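Local coordinates for protein mRNA export factor (Human herpesvirus 1, PDB 4YXP) that regulates viral gene expression after infection, inhibiting host splicing and exporting intronless viral mRNAs from the nucleus, here as its folded, zinc-binding, dimeric C-terminal domain, at residues E114-A119 against A233-I238; P159-Y164 against D187-V192; L165-L170 against R243-S248. All blocks are in the same frame, centred on the assembly; numbering follows the deposited sequence.

Interaction 1. Residues E114-A119 against A233-I238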
loop_
_atom_site.group_PDB
_atom_site.type_symbol
_atom_site.label_atom_id
_atom_site.label_comp_id
_atom_site.label_asym_id
_atom_site.label_seq_id
_atom_site.Cartn_x
_atom_site.Cartn_y
_atom_site.Cartn_z
ATOM N N GLU B 114 8.899 -3.883 -7.571
ATOM C CA GLU B 114 8.412 -2.901 -8.533
ATOM C C GLU B 114 8.391 -1.505 -7.917
ATOM O O GLU B 114 8.742 -0.523 -8.572
ATOM C CB GLU B 114 7.019 -3.286 -9.032
ATOM C CG GLU B 114 7.013 -4.486 -9.969
ATOM C CD GLU B 114 5.614 -4.994 -10.278
ATOM O OE1 GLU B 114 4.668 -4.687 -9.516
ATOM O OE2 GLU B 114 5.461 -5.707 -11.286
ATOM N N ALA B 115 7.991 -1.420 -6.651
ATOM C CA ALA B 115 7.958 -0.143 -5.947
ATOM C C ALA B 115 9.359 0.467 -5.839
ATOM O O ALA B 115 9.539 1.673 -6.041
ATOM C CB ALA B 115 7.344 -0.317 -4.559
ATOM N N LEU B 116 10.345 -0.366 -5.516
ATOM C CA LEU B 116 11.726 0.095 -5.431
ATOM C C LEU B 116 12.166 0.669 -6.770
ATOM O O LEU B 116 12.800 1.725 -6.828
ATOM C CB LEU B 116 12.659 -1.045 -5.014
ATOM C CG LEU B 116 12.475 -1.609 -3.601
ATOM C CD1 LEU B 116 13.413 -2.784 -3.373
ATOM C CD2 LEU B 116 12.706 -0.535 -2.549
ATOM N N ALA B 117 11.815 -0.029 -7.846
ATOM C CA ALA B 117 12.167 0.409 -9.194
ATOM C C ALA B 117 11.524 1.752 -9.524
ATOM O O ALA B 117 12.128 2.596 -10.194
ATOM C CB ALA B 117 11.752 -0.647 -10.212
ATOM N N SER B 118 10.299 1.959 -9.053
ATOM C CA SER B 118 9.594 3.205 -9.326
ATOM C C SER B 118 10.203 4.366 -8.543
ATOM O O SER B 118 10.195 5.502 -9.007
ATOM C CB SER B 118 8.105 3.061 -9.001
ATOM O OG SER B 118 7.466 2.237 -9.966
ATOM N N ALA B 119 10.732 4.080 -7.357
ATOM C CA ALA B 119 11.421 5.097 -6.577
ATOM C C ALA B 119 12.689 5.545 -7.309
ATOM O O ALA B 119 12.980 6.739 -7.402
ATOM C CB ALA B 119 11.757 4.577 -5.189
ATOM N N ALA B 233 18.936 -1.176 -4.434
ATOM C CA ALA B 233 20.100 -1.865 -3.886
ATOM C C ALA B 233 20.206 -1.631 -2.382
ATOM O O ALA B 233 20.484 -2.553 -1.612
ATOM C CB ALA B 233 21.369 -1.403 -4.583
ATOM N N GLY B 234 19.973 -0.390 -1.972
ATOM C CA GLY B 234 20.152 0.005 -0.590
ATOM C C GLY B 234 19.134 -0.595 0.360
ATOM O O GLY B 234 19.483 -1.046 1.449
ATOM N N LEU B 235 17.871 -0.605 -0.047
ATOM C CA LEU B 235 16.809 -1.092 0.822
ATOM C C LEU B 235 16.791 -2.615 0.862
ATOM O O LEU B 235 16.495 -3.204 1.899
ATOM C CB LEU B 235 15.456 -0.543 0.370
ATOM C CG LEU B 235 15.259 0.953 0.635
ATOM C CD1 LEU B 235 13.932 1.426 0.076
ATOM C CD2 LEU B 235 15.346 1.282 2.128
ATOM N N ILE B 236 17.127 -3.256 -0.250
ATOM C CA ILE B 236 17.304 -4.705 -0.240
ATOM C C ILE B 236 18.431 -5.073 0.726
ATOM O O ILE B 236 18.359 -6.094 1.408
ATOM C CB ILE B 236 17.584 -5.252 -1.651
ATOM C CG1 ILE B 236 16.326 -5.139 -2.514
ATOM C CG2 ILE B 236 18.052 -6.713 -1.587
ATOM C CD1 ILE B 236 16.546 -5.479 -3.975
ATOM N N GLU B 237 19.472 -4.246 0.780
ATOM C CA GLU B 237 20.626 -4.552 1.618
ATOM C C GLU B 237 20.277 -4.522 3.105
ATOM O O GLU B 237 20.653 -5.430 3.843
ATOM C CB GLU B 237 21.781 -3.579 1.346
ATOM C CG GLU B 237 23.013 -3.867 2.206
ATOM C CD GLU B 237 24.243 -3.092 1.773
ATOM O OE1 GLU B 237 24.101 -1.941 1.311
ATOM O OE2 GLU B 237 25.360 -3.641 1.897
ATOM N N ILE B 238 19.565 -3.490 3.552
ATOM C CA ILE B 238 19.308 -3.348 4.982
ATOM C C ILE B 238 18.298 -4.399 5.441
ATOM O O ILE B 238 18.319 -4.814 6.598
ATOM C CB ILE B 238 18.840 -1.919 5.346
ATOM C CG1 ILE B 238 17.495 -1.578 4.699
ATOM C CG2 ILE B 238 19.900 -0.905 4.951
ATOM C CD1 ILE B 238 16.887 -0.287 5.223
#
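Leu116 reaches from helix 112-132 to touch Leu235 and Ile236 on helix 230-241, and these three residues make the whole contact between the segments. Walking along 114-119, the N-H of Glu114 donates to Asn111 OD1 just before the helix, and the methyl of Ala115 touches Leu153 of helix 146-167. Leu116 is the residue that crosses over. Its CA lies 8.1 Å from the CA of Leu235, and its CB points at the other helix. With CG anti to the carbonyl carbon (chi1 -66°) and the chain extended beyond, the two methyls are carried forward and fork, one methyl to each partner. Leu116 CD2 meets Leu235 CD1 at 3.5 Å, a close methyl-methyl approach, shorter than such pairs normally keep, and lies 4.0 Å from Leu235 CB. Leu116 CD1 takes the neighbouring residue, 3.8 Å from Ile236 CG1 and 4.2 Å from Ile236 CD1. Ile236 does not aim its CB straight across; the ethyl branch, CG1 and CD1, brings it in. The branched end of Leu116 thus straddles two consecutive side chains, and the same side chain also touches Leu153 and Met232. Further along, Ser118 OG is bonded to Glu110 OE1 and to Lys267 NZ of the second subunit, and across the contact Ile236 packs on Ile28 of the second subunit, which places the contact beside the dimer interface. No hydrogen bond or charge pair joins the two segments. The chemistry is therefore purely apolar: buried methyl and methylene groups hold helix 230-241, which leads toward the zinc ligand His242, against helix 112-132 by close fit and exclusion of water.

Interaction 2. Residues P159-Y164 against D187-V192. With ZN (zinc ion), chain D.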
loop_
_atom_site.group_PDB
_atom_site.type_symbol
_atom_site.label_atom_id
_atom_site.label_comp_id
_atom_site.label_asym_id
_atom_site.label_seq_id
_atom_site.Cartn_x
_atom_site.Cartn_y
_atom_site.Cartn_z
ATOM N N PRO B 159 6.375 -1.887 9.474
ATOM C CA PRO B 159 6.741 -2.710 10.638
ATOM C C PRO B 159 8.239 -2.994 10.742
ATOM O O PRO B 159 8.779 -3.046 11.847
ATOM C CB PRO B 159 5.961 -4.011 10.408
ATOM C CG PRO B 159 4.848 -3.627 9.497
ATOM C CD PRO B 159 5.447 -2.603 8.584
ATOM N N PHE B 160 8.900 -3.187 9.605
ATOM C CA PHE B 160 10.345 -3.384 9.589
ATOM C C PHE B 160 11.071 -2.147 10.103
ATOM O O PHE B 160 11.995 -2.244 10.916
ATOM C CB PHE B 160 10.827 -3.714 8.172
ATOM C CG PHE B 160 12.323 -3.735 8.033
ATOM C CD1 PHE B 160 13.071 -4.754 8.600
ATOM C CD2 PHE B 160 12.982 -2.738 7.331
ATOM C CE1 PHE B 160 14.449 -4.779 8.472
ATOM C CE2 PHE B 160 14.360 -2.757 7.199
ATOM C CZ PHE B 160 15.093 -3.775 7.770
ATOM N N LEU B 161 10.648 -0.982 9.627
ATOM C CA LEU B 161 11.347 0.261 9.927
ATOM C C LEU B 161 11.151 0.714 11.371
ATOM O O LEU B 161 11.975 1.464 11.899
ATOM C CB LEU B 161 10.893 1.365 8.973
ATOM C CG LEU B 161 11.328 1.170 7.518
ATOM C CD1 LEU B 161 10.685 2.217 6.634
ATOM C CD2 LEU B 161 12.846 1.222 7.388
ATOM N N GLN B 162 10.070 0.272 12.009
ATOM C CA GLN B 162 9.861 0.587 13.416
ATOM C C GLN B 162 11.063 0.108 14.225
ATOM O O GLN B 162 11.589 0.836 15.068
ATOM C CB GLN B 162 8.575 -0.052 13.945
ATOM C CG GLN B 162 8.356 0.171 15.440
ATOM C CD GLN B 162 6.959 -0.207 15.896
ATOM O OE1 GLN B 162 6.388 -1.199 15.439
ATOM N NE2 GLN B 162 6.399 0.589 16.800
ATOM N N CYS B 163 11.503 -1.116 13.952
ATOM C CA CYS B 163 12.652 -1.689 14.646
ATOM C C CYS B 163 13.978 -1.144 14.103
ATOM O O CYS B 163 14.871 -0.789 14.869
ATOM C CB CYS B 163 12.634 -3.213 14.532
ATOM S SG CYS B 163 13.924 -4.036 15.504
ATOM N N TYR B 164 14.101 -1.077 12.781
ATOM C CA TYR B 164 15.363 -0.683 12.150
ATOM C C TYR B 164 15.771 0.753 12.486
ATOM O O TYR B 164 16.926 1.014 12.826
ATOM C CB TYR B 164 15.266 -0.846 10.629
ATOM C CG TYR B 164 16.439 -0.259 9.866
ATOM C CD1 TYR B 164 17.595 -1.000 9.650
ATOM C CD2 TYR B 164 16.385 1.031 9.359
ATOM C CE1 TYR B 164 18.668 -0.464 8.949
ATOM C CE2 TYR B 164 17.448 1.572 8.659
ATOM C CZ TYR B 164 18.583 0.821 8.455
ATOM O OH TYR B 164 19.640 1.362 7.758
ATOM N N ASP B 187 20.911 7.695 6.547
ATOM C CA ASP B 187 21.040 6.372 5.947
ATOM C C ASP B 187 20.121 6.270 4.737
ATOM O O ASP B 187 19.430 7.230 4.396
ATOM C CB ASP B 187 20.704 5.276 6.964
ATOM C CG ASP B 187 19.212 5.007 7.060
ATOM O OD1 ASP B 187 18.443 5.962 7.302
ATOM O OD2 ASP B 187 18.808 3.840 6.880
ATOM N N ILE B 188 20.099 5.106 4.094
ATOM C CA ILE B 188 19.319 4.939 2.873
ATOM C C ILE B 188 17.815 5.008 3.154
ATOM O O ILE B 188 17.057 5.574 2.362
ATOM C CB ILE B 188 19.683 3.615 2.159
ATOM C CG1 ILE B 188 18.911 3.480 0.843
ATOM C CG2 ILE B 188 19.409 2.410 3.057
ATOM C CD1 ILE B 188 19.236 4.553 -0.179
ATOM N N ALA B 189 17.374 4.436 4.268
ATOM C CA ALA B 189 15.951 4.429 4.580
ATOM C C ALA B 189 15.445 5.851 4.785
ATOM O O ALA B 189 14.439 6.248 4.194
ATOM C CB ALA B 189 15.669 3.583 5.809
ATOM N N SER B 190 16.139 6.619 5.618
ATOM C CA SER B 190 15.727 7.993 5.879
ATOM C C SER B 190 15.889 8.852 4.622
ATOM O O SER B 190 15.110 9.776 4.397
ATOM C CB SER B 190 16.521 8.591 7.048
ATOM O OG SER B 190 17.917 8.463 6.866
ATOM N N PHE B 191 16.885 8.543 3.797
ATOM C CA PHE B 191 17.050 9.259 2.529
ATOM C C PHE B 191 15.821 9.087 1.645
ATOM O O PHE B 191 15.221 10.066 1.190
ATOM C CB PHE B 191 18.291 8.777 1.769
ATOM C CG PHE B 191 18.382 9.326 0.369
ATOM C CD1 PHE B 191 18.857 10.608 0.144
ATOM C CD2 PHE B 191 17.973 8.570 -0.715
ATOM C CE1 PHE B 191 18.930 11.123 -1.141
ATOM C CE2 PHE B 191 18.043 9.078 -2.004
ATOM C CZ PHE B 191 18.521 10.355 -2.217
ATOM N N VAL B 192 15.451 7.836 1.400
ATOM C CA VAL B 192 14.344 7.532 0.507
ATOM C C VAL B 192 13.053 8.194 0.991
ATOM O O VAL B 192 12.336 8.819 0.216
ATOM C CB VAL B 192 14.161 6.005 0.362
ATOM C CG1 VAL B 192 12.863 5.672 -0.373
ATOM C CG2 VAL B 192 15.347 5.404 -0.380
HETATM ZN ZN ZN D . 14.851 -5.608 14.156
#
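Helix 146-167 passes the start of helix 188-204 with Leu161 CA and Ala189 CA 8.2 Å apart, the nearest pair of CA atoms between the two segments. Leu161 and Tyr164, one turn apart, both face Ala189: its methyl sits 4.0 Å from Leu161 CD2 and 3.9 Å from Tyr164 CE2. The polar part lies beyond. Tyr164 has CG anti to the backbone N (chi1 171°), which swings the ring out toward Asp187. Its OH donates to Asp187 OD2 at 2.8 Å, and that oxygen lies at the ring's edge, in its plane. The bond reaches OD2 on the anti side, 30° out of the carboxylate plane. Asp187 is also the N-cap of helix 188-204. OD2 accepts a weak bond from Ala189 N, while OD1 is gripped twice, by Ser190 N at 2.9 Å and by Ser190 OG at 2.6 Å. Ser190 OG is itself bonded to Lys186 N. On another side of helix 146-167, Cys163 SG binds the zinc ion at 2.3 Å, with His242, Cys246 and Cys251 completing the site; Phe160 meets the His242 ring with planes near perpendicular. A buried carboxylate held by a phenol, a serine and two backbone amides has much of its charge answered, and the helix start probably favours its ionised form. The tyrosine thus ties the zinc-binding helix to the capped end of its neighbour.

Interaction 3. Residues L165-L170 against R243-S248. With ZN (zinc ion), chain D.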
loop_
_atom_site.group_PDB
_atom_site.type_symbol
_atom_site.label_atom_id
_atom_site.label_comp_id
_atom_site.label_asym_id
_atom_site.label_seq_id
_atom_site.Cartn_x
_atom_site.Cartn_y
_atom_site.Cartn_z
ATOM N N LEU B 165 14.832 1.688 12.379
ATOM C CA LEU B 165 15.141 3.091 12.632
ATOM C C LEU B 165 15.527 3.312 14.091
ATOM O O LEU B 165 16.406 4.118 14.396
ATOM C CB LEU B 165 13.953 3.979 12.253
ATOM C CG LEU B 165 13.663 4.064 10.749
ATOM C CD1 LEU B 165 12.363 4.802 10.487
ATOM C CD2 LEU B 165 14.814 4.743 10.008
ATOM N N LYS B 166 14.878 2.583 14.992
ATOM C CA LYS B 166 15.197 2.677 16.411
ATOM C C LYS B 166 16.625 2.210 16.695
ATOM O O LYS B 166 17.311 2.774 17.548
ATOM C CB LYS B 166 14.208 1.856 17.237
ATOM C CG LYS B 166 13.381 2.684 18.209
ATOM C CD LYS B 166 12.670 1.817 19.241
ATOM C CE LYS B 166 13.656 1.175 20.213
ATOM N NZ LYS B 166 12.973 0.420 21.296
ATOM N N ALA B 167 17.067 1.179 15.984
ATOM C CA ALA B 167 18.415 0.644 16.163
ATOM C C ALA B 167 19.472 1.637 15.686
ATOM O O ALA B 167 20.581 1.682 16.219
ATOM C CB ALA B 167 18.565 -0.676 15.424
ATOM N N ARG B 168 19.122 2.430 14.680
ATOM C CA ARG B 168 20.053 3.396 14.109
ATOM C C ARG B 168 19.993 4.739 14.833
ATOM O O ARG B 168 20.723 5.669 14.489
ATOM C CB ARG B 168 19.763 3.592 12.620
ATOM C CG ARG B 168 19.876 2.318 11.794
ATOM C CD ARG B 168 21.183 1.597 12.074
ATOM N NE ARG B 168 21.461 0.540 11.109
ATOM C CZ ARG B 168 22.586 -0.169 11.085
ATOM N NH1 ARG B 168 23.543 0.066 11.975
ATOM N NH2 ARG B 168 22.758 -1.114 10.167
ATOM N N GLY B 169 19.129 4.836 15.839
ATOM C CA GLY B 169 18.994 6.059 16.607
ATOM C C GLY B 169 18.399 7.189 15.793
ATOM O O GLY B 169 18.720 8.358 16.009
ATOM N N LEU B 170 17.526 6.838 14.853
ATOM C CA LEU B 170 16.900 7.825 13.983
ATOM C C LEU B 170 15.447 8.068 14.351
ATOM O O LEU B 170 14.868 7.356 15.172
ATOM C CB LEU B 170 16.990 7.380 12.524
ATOM C CG LEU B 170 18.406 7.206 11.972
ATOM C CD1 LEU B 170 18.344 6.813 10.504
ATOM C CD2 LEU B 170 19.232 8.474 12.158
ATOM N N ARG B 243 19.282 -7.997 10.524
ATOM C CA ARG B 243 19.145 -9.162 11.399
ATOM C C ARG B 243 20.442 -9.480 12.150
ATOM O O ARG B 243 20.423 -10.208 13.150
ATOM C CB ARG B 243 18.695 -10.383 10.590
ATOM C CG ARG B 243 19.699 -10.861 9.546
ATOM C CD ARG B 243 19.046 -11.788 8.528
ATOM N NE ARG B 243 18.081 -11.088 7.679
ATOM C CZ ARG B 243 17.179 -11.688 6.906
ATOM N NH1 ARG B 243 17.098 -13.012 6.863
ATOM N NH2 ARG B 243 16.352 -10.961 6.167
ATOM N N GLN B 244 21.561 -8.935 11.679
ATOM C CA GLN B 244 22.851 -9.144 12.336
ATOM C C GLN B 244 22.975 -8.327 13.624
ATOM O O GLN B 244 23.733 -8.687 14.524
ATOM C CB GLN B 244 24.002 -8.785 11.393
ATOM C CG GLN B 244 24.148 -9.703 10.190
ATOM C CD GLN B 244 25.331 -9.323 9.313
ATOM O OE1 GLN B 244 26.403 -8.967 9.811
ATOM N NE2 GLN B 244 25.141 -9.390 8.002
ATOM N N GLU B 245 22.234 -7.224 13.706
ATOM C CA GLU B 245 22.289 -6.349 14.874
ATOM C C GLU B 245 21.029 -6.465 15.732
ATOM O O GLU B 245 20.935 -5.836 16.785
ATOM C CB GLU B 245 22.487 -4.891 14.438
ATOM C CG GLU B 245 21.258 -4.249 13.803
ATOM C CD GLU B 245 21.526 -2.848 13.283
ATOM O OE1 GLU B 245 22.618 -2.309 13.564
ATOM O OE2 GLU B 245 20.642 -2.292 12.591
ATOM N N CYS B 246 20.072 -7.272 15.277
ATOM C CA CYS B 246 18.774 -7.400 15.938
ATOM C C CYS B 246 18.518 -8.844 16.370
ATOM O O CYS B 246 18.626 -9.764 15.563
ATOM C CB CYS B 246 17.665 -6.920 14.995
ATOM S SG CYS B 246 16.006 -6.957 15.684
ATOM N N SER B 247 18.174 -9.040 17.641
ATOM C CA SER B 247 18.001 -10.389 18.184
ATOM C C SER B 247 16.577 -10.927 18.020
ATOM O O SER B 247 16.300 -12.083 18.357
ATOM C CB SER B 247 18.390 -10.415 19.667
ATOM O OG SER B 247 17.588 -9.526 20.427
ATOM N N SER B 248 15.674 -10.100 17.500
ATOM C CA SER B 248 14.266 -10.482 17.395
ATOM C C SER B 248 13.996 -11.487 16.278
ATOM O O SER B 248 14.292 -11.233 15.105
ATOM C CB SER B 248 13.392 -9.247 17.170
ATOM O OG SER B 248 12.061 -9.632 16.872
HETATM ZN ZN ZN D . 14.851 -5.608 14.156
#
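Glu245 brings its carboxylate, steeply tilted, over one face of the Arg168 guanidinium, and this pairing is the close part of the contact. Glu245 OE2 stands 3.2 Å above the plane, over its centre, while OE1 comes 3.0 Å from Arg168 NH1. Because OE1 lies well out of the guanidinium plane, no N-H points at it and the salt bridge rests on charge; the two planes are 65° apart. A bend at chi2 (-50°) brings the tip of Arg168 across to Glu245, whose own chain runs extended beyond CG. The second carboxylate oxygen has further work: OE2 accepts a hydrogen bond from ND1 of His242, whose NE2 binds the zinc ion. Glu245 is thus in the zinc's second shell and probably helps to orient that ligand, and its charge may make that imidazole a stronger donor to the metal. The loose side is slight by comparison. Ala167 CB only brushes Glu245 OE2 at 3.9 Å, and all three touching residues are exposed to solvent, where a charge pair should be weakened. Next along, Cys246 SG binds the zinc ion at 2.3 Å. Just past Arg168, helix 146-167 closes with a Schellman motif, Gly169 at positive phi. Across from it, the loop 243-248 joins helix 230-241 to helix 249-259, whose start is capped by Ser248; the contact lies where these three helix ends gather round the metal.

The three contacts run outward from the buried interior to the zinc site at the surface. Interactions 1 and 2, with centres 12 Å apart, meet through helix 230-241: Ile238 CG2 lies 3.6 Å from Tyr164 OH and 3.8 Å from Ile188 CG2. Interactions 2 and 3 are closer still, their centres 10 Å apart, and share helix 146-167 as well as the metal, to which they contribute Cys163 and Cys246 respectively. Leu170 CD1 also comes 3.3 Å from Asp187 OD1. Interactions 1 and 3 do not touch; their centres are 19 Å apart. Helix 230-241 links the two, carrying the apolar contact of 233-238 and ending just before the zinc ligand His242.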